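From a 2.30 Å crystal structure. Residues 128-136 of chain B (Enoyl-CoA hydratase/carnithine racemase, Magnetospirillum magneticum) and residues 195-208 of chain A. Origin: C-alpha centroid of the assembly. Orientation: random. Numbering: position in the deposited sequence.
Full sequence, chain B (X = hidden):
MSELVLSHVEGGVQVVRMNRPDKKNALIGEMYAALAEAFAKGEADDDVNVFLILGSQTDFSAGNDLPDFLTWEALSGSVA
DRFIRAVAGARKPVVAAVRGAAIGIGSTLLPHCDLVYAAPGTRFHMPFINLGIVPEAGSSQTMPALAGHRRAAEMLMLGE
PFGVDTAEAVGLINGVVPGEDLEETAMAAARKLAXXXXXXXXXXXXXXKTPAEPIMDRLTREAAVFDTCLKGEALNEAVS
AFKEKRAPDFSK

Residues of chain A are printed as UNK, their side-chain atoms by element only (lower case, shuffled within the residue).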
# COMPACT_ATOMS: atom_id res chain seq x y z
N PHE B 128 -21.95 6.84 -16.16
CA PHE B 128 -22.36 7.70 -17.28
C PHE B 128 -22.22 7.07 -18.64
O PHE B 128 -23.16 7.06 -19.42
CB PHE B 128 -21.57 9.00 -17.23
CG PHE B 128 -21.62 9.64 -15.90
CD1 PHE B 128 -22.75 10.31 -15.48
CD2 PHE B 128 -20.54 9.54 -15.02
CE1 PHE B 128 -22.80 10.90 -14.23
CE2 PHE B 128 -20.59 10.13 -13.77
CZ PHE B 128 -21.72 10.79 -13.37
N ILE B 129 -21.04 6.53 -18.94
CA ILE B 129 -20.83 5.93 -20.25
C ILE B 129 -21.85 4.87 -20.58
O ILE B 129 -22.25 4.71 -21.74
CB ILE B 129 -19.41 5.34 -20.38
CG1 ILE B 129 -19.14 4.81 -21.79
CG2 ILE B 129 -19.16 4.22 -19.40
CD1 ILE B 129 -19.37 5.82 -22.90
N ASN B 130 -22.26 4.09 -19.58
CA ASN B 130 -23.26 3.04 -19.83
C ASN B 130 -24.65 3.56 -20.04
O ASN B 130 -25.51 2.79 -20.42
CB ASN B 130 -23.30 2.06 -18.70
CG ASN B 130 -22.02 1.32 -18.57
OD1 ASN B 130 -21.35 0.94 -19.56
ND2 ASN B 130 -21.62 1.18 -17.36
N LEU B 131 -24.89 4.83 -19.76
CA LEU B 131 -26.15 5.43 -20.08
C LEU B 131 -26.05 6.30 -21.32
O LEU B 131 -26.97 7.05 -21.59
CB LEU B 131 -26.63 6.29 -18.94
CG LEU B 131 -27.27 5.69 -17.75
CD1 LEU B 131 -26.36 4.61 -17.18
CD2 LEU B 131 -27.59 6.73 -16.68
N GLY B 132 -24.96 6.23 -22.07
CA GLY B 132 -24.78 7.13 -23.22
C GLY B 132 -24.60 8.61 -22.88
O GLY B 132 -24.92 9.49 -23.69
N ILE B 133 -24.12 8.90 -21.68
CA ILE B 133 -23.89 10.28 -21.32
C ILE B 133 -22.47 10.50 -20.80
O ILE B 133 -21.70 9.57 -20.66
CB ILE B 133 -24.94 10.76 -20.33
CG1 ILE B 133 -24.88 9.94 -19.05
CG2 ILE B 133 -26.33 10.61 -20.95
CD1 ILE B 133 -25.84 10.42 -17.98
N VAL B 134 -22.15 11.75 -20.51
CA VAL B 134 -20.86 12.11 -19.98
C VAL B 134 -20.92 12.47 -18.51
O VAL B 134 -21.97 12.74 -17.94
CB VAL B 134 -20.23 13.28 -20.76
CG1 VAL B 134 -20.18 12.95 -22.25
CG2 VAL B 134 -20.96 14.60 -20.47
N PRO B 135 -19.75 12.46 -17.87
CA PRO B 135 -19.69 12.75 -16.46
C PRO B 135 -19.90 14.20 -16.19
O PRO B 135 -19.58 15.07 -17.00
CB PRO B 135 -18.25 12.40 -16.08
CG PRO B 135 -17.76 11.53 -17.16
CD PRO B 135 -18.45 12.02 -18.39
N GLU B 136 -20.38 14.43 -14.99
CA GLU B 136 -20.89 15.68 -14.55
C GLU B 136 -20.08 16.07 -13.31
O GLU B 136 -19.16 15.34 -12.87
CB GLU B 136 -22.35 15.46 -14.12
CG GLU B 136 -22.41 14.75 -12.75
CD GLU B 136 -23.72 14.05 -12.43
OE1 GLU B 136 -24.67 14.10 -13.26
OE2 GLU B 136 -23.79 13.42 -11.35
N UNK A 195 -17.32 -1.82 -26.89
CA UNK A 195 -18.75 -2.01 -26.78
C UNK A 195 -19.47 -0.78 -26.23
O UNK A 195 -20.66 -0.77 -26.20
c UNK A 195 -19.05 -3.21 -25.93
N UNK A 196 -18.75 0.22 -25.77
CA UNK A 196 -19.38 1.45 -25.35
C UNK A 196 -19.75 2.23 -26.59
O UNK A 196 -19.25 1.95 -27.66
c UNK A 196 -18.75 0.95 -22.49
c UNK A 196 -17.76 1.66 -23.40
c UNK A 196 -18.42 2.31 -24.58
n UNK A 196 -18.79 -0.31 -20.42
c UNK A 196 -18.12 0.77 -21.13
N UNK A 197 -20.61 3.26 -26.43
CA UNK A 197 -20.96 4.08 -27.55
C UNK A 197 -19.84 5.02 -27.92
O UNK A 197 -19.54 5.93 -27.19
c UNK A 197 -21.48 3.51 -25.27
c UNK A 197 -22.19 4.87 -27.05
c UNK A 197 -22.12 4.81 -25.59
N UNK A 198 -19.26 4.77 -29.08
CA UNK A 198 -18.08 5.50 -29.50
C UNK A 198 -18.18 7.04 -29.43
O UNK A 198 -17.25 7.68 -28.92
c UNK A 198 -16.72 5.22 -34.83
c UNK A 198 -15.81 5.43 -32.56
c UNK A 198 -17.68 5.15 -30.90
n UNK A 198 -16.75 5.76 -33.64
n UNK A 198 -15.82 4.30 -35.14
n UNK A 198 -17.62 5.57 -35.69
c UNK A 198 -16.37 5.82 -31.23
N UNK A 199 -19.26 7.63 -29.91
CA UNK A 199 -19.31 9.07 -29.99
C UNK A 199 -19.32 9.67 -28.60
O UNK A 199 -18.66 10.66 -28.36
c UNK A 199 -20.52 9.52 -30.73
o UNK A 199 -21.64 8.91 -30.12
N UNK A 200 -19.97 9.01 -27.65
CA UNK A 200 -19.90 9.46 -26.26
C UNK A 200 -18.53 9.21 -25.62
O UNK A 200 -17.95 10.08 -24.95
c UNK A 200 -22.81 10.13 -26.28
c UNK A 200 -20.90 8.71 -25.39
c UNK A 200 -22.29 8.74 -26.00
c UNK A 200 -20.90 9.31 -23.99
N UNK A 201 -18.00 8.01 -25.83
CA UNK A 201 -16.71 7.64 -25.24
C UNK A 201 -15.60 8.61 -25.62
O UNK A 201 -14.81 9.02 -24.79
c UNK A 201 -16.31 6.24 -25.68
c UNK A 201 -15.41 5.62 -23.38
c UNK A 201 -15.17 5.63 -24.89
c UNK A 201 -14.96 4.21 -25.32
N UNK A 202 -15.60 8.99 -26.87
CA UNK A 202 -14.65 9.95 -27.38
C UNK A 202 -14.78 11.30 -26.70
O UNK A 202 -13.79 11.97 -26.41
c UNK A 202 -14.19 8.91 -29.60
c UNK A 202 -14.87 10.08 -28.91
c UNK A 202 -14.37 11.37 -29.48
N UNK A 203 -16.00 11.71 -26.41
CA UNK A 203 -16.23 12.98 -25.74
C UNK A 203 -15.72 12.90 -24.30
O UNK A 203 -15.18 13.87 -23.76
c UNK A 203 -18.35 13.63 -27.03
o UNK A 203 -17.62 15.90 -27.00
c UNK A 203 -17.71 14.86 -27.64
n UNK A 203 -17.25 14.75 -28.87
c UNK A 203 -17.72 13.30 -25.70
N UNK A 204 -15.94 11.76 -23.66
CA UNK A 204 -15.46 11.57 -22.30
C UNK A 204 -13.92 11.67 -22.25
O UNK A 204 -13.38 12.36 -21.42
c UNK A 204 -17.44 10.34 -21.47
c UNK A 204 -18.07 9.06 -20.96
c UNK A 204 -15.94 10.23 -21.73
c UNK A 204 -15.23 9.92 -20.42
N UNK A 205 -13.27 10.99 -23.18
CA UNK A 205 -11.84 11.03 -23.24
C UNK A 205 -11.39 12.46 -23.46
O UNK A 205 -10.44 12.92 -22.82
c UNK A 205 -9.27 9.12 -25.36
c UNK A 205 -7.84 9.46 -25.71
n UNK A 205 -7.10 8.36 -26.36
c UNK A 205 -11.31 10.11 -24.34
c UNK A 205 -9.82 10.24 -24.52
N UNK A 206 -12.05 13.19 -24.34
CA UNK A 206 -11.62 14.56 -24.66
C UNK A 206 -11.78 15.46 -23.47
O UNK A 206 -10.90 16.30 -23.17
c UNK A 206 -12.38 15.12 -25.86
N UNK A 207 -12.88 15.29 -22.74
CA UNK A 207 -13.04 16.08 -21.52
C UNK A 207 -11.95 15.75 -20.49
O UNK A 207 -11.35 16.63 -19.89
c UNK A 207 -16.86 15.95 -21.20
c UNK A 207 -14.41 15.84 -20.93
c UNK A 207 -15.53 18.05 -21.43
c UNK A 207 -15.55 16.56 -21.66
N UNK A 208 -11.68 14.47 -20.31
CA UNK A 208 -10.68 14.04 -19.34
C UNK A 208 -9.36 14.64 -19.68
O UNK A 208 -8.60 14.94 -18.79
se UNK A 208 -11.50 9.88 -18.82
c UNK A 208 -11.66 11.85 -18.58
c UNK A 208 -10.08 9.55 -17.48
c UNK A 208 -10.50 12.52 -19.33

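Position 195 carries a single side-chain carbon, out of reach of chain B: A195(A), a small residue, itself exposed, ahead of the lead-in to the helix. Position 196 has four carbons in a row ending in nitrogen, which makes it K196(A). Its CG lies 3.8 Å from I129(B) CG1, and NZ donates a hydrogen bond to N130(B) OD1 at 3.0 Å; a long aliphatic chain with a polar tip serves both neighbours. At 197, three carbons close a ring onto the backbone nitrogen, so this is P197(A). It holds the N-cap position, where proline, having no amide hydrogen, has no N-H of its own to satisfy, and its CD packs 3.9 Å from I129(B) CD1.

Position 198 shows three carbons, a nitrogen, then a carbon bearing two more nitrogens: R198(A), pointing away from chain B and hydrogen-bonded elsewhere in the structure. One carbon and one oxygen at 199 could be serine alone, S199(A), exposed and clear of the contact.

Position 200 has four carbons, forked at the first, with one arm two carbons long. This is I200(A): CD1 approaches G132(B) O to 3.4 Å, while CG2 lies 3.4 Å from I133(B) O and 4.1 Å from V134(B) CG1. Branching beside the backbone lets its two arms reach different parts of the loop. At 201 the four carbons fork at the second, giving L201(A), whose CD1 comes within 4.0 Å of I129(B) CD1. At 202, three carbons forked at the first mark valine, V202(A), beyond reach.

Position 203 has three carbons, the third carrying oxygen and nitrogen: Q203(A). Its CB sits 4.3 Å from V134(B) CG1, while its polar end leads away from the apolar surface. Position 204 repeats the pattern of 200 and is I204(A); its CG1 meets P135(B) CD at 3.7 Å and V134(B) CG1 at 3.9 Å, and its CD1 lies 4.0 Å from I129(B) CD1.

The unbranched chain of four carbons and a nitrogen at 205 is K205(A), and the lone carbon at 206 is A206(A); both are out of reach. Position 207, four carbons forked at the second, is L207(A), with CD1 4.3 Å from V134(B) CB. Selenium between carbons identifies 208 as selenomethionine, M208(A), which makes no contact.

The contact is chiefly apolar. I129(B) points toward the helix and its CD1 packs among P197(A), I200(A), L201(A) and I204(A), while V134(B) carries the packing on to L207(A), and P135(B) packs against I204(A). The bond from K196(A) to N130(B) adds a polar tie beside this cluster.

Chain A (195-208) AKPRSILVQIKALM
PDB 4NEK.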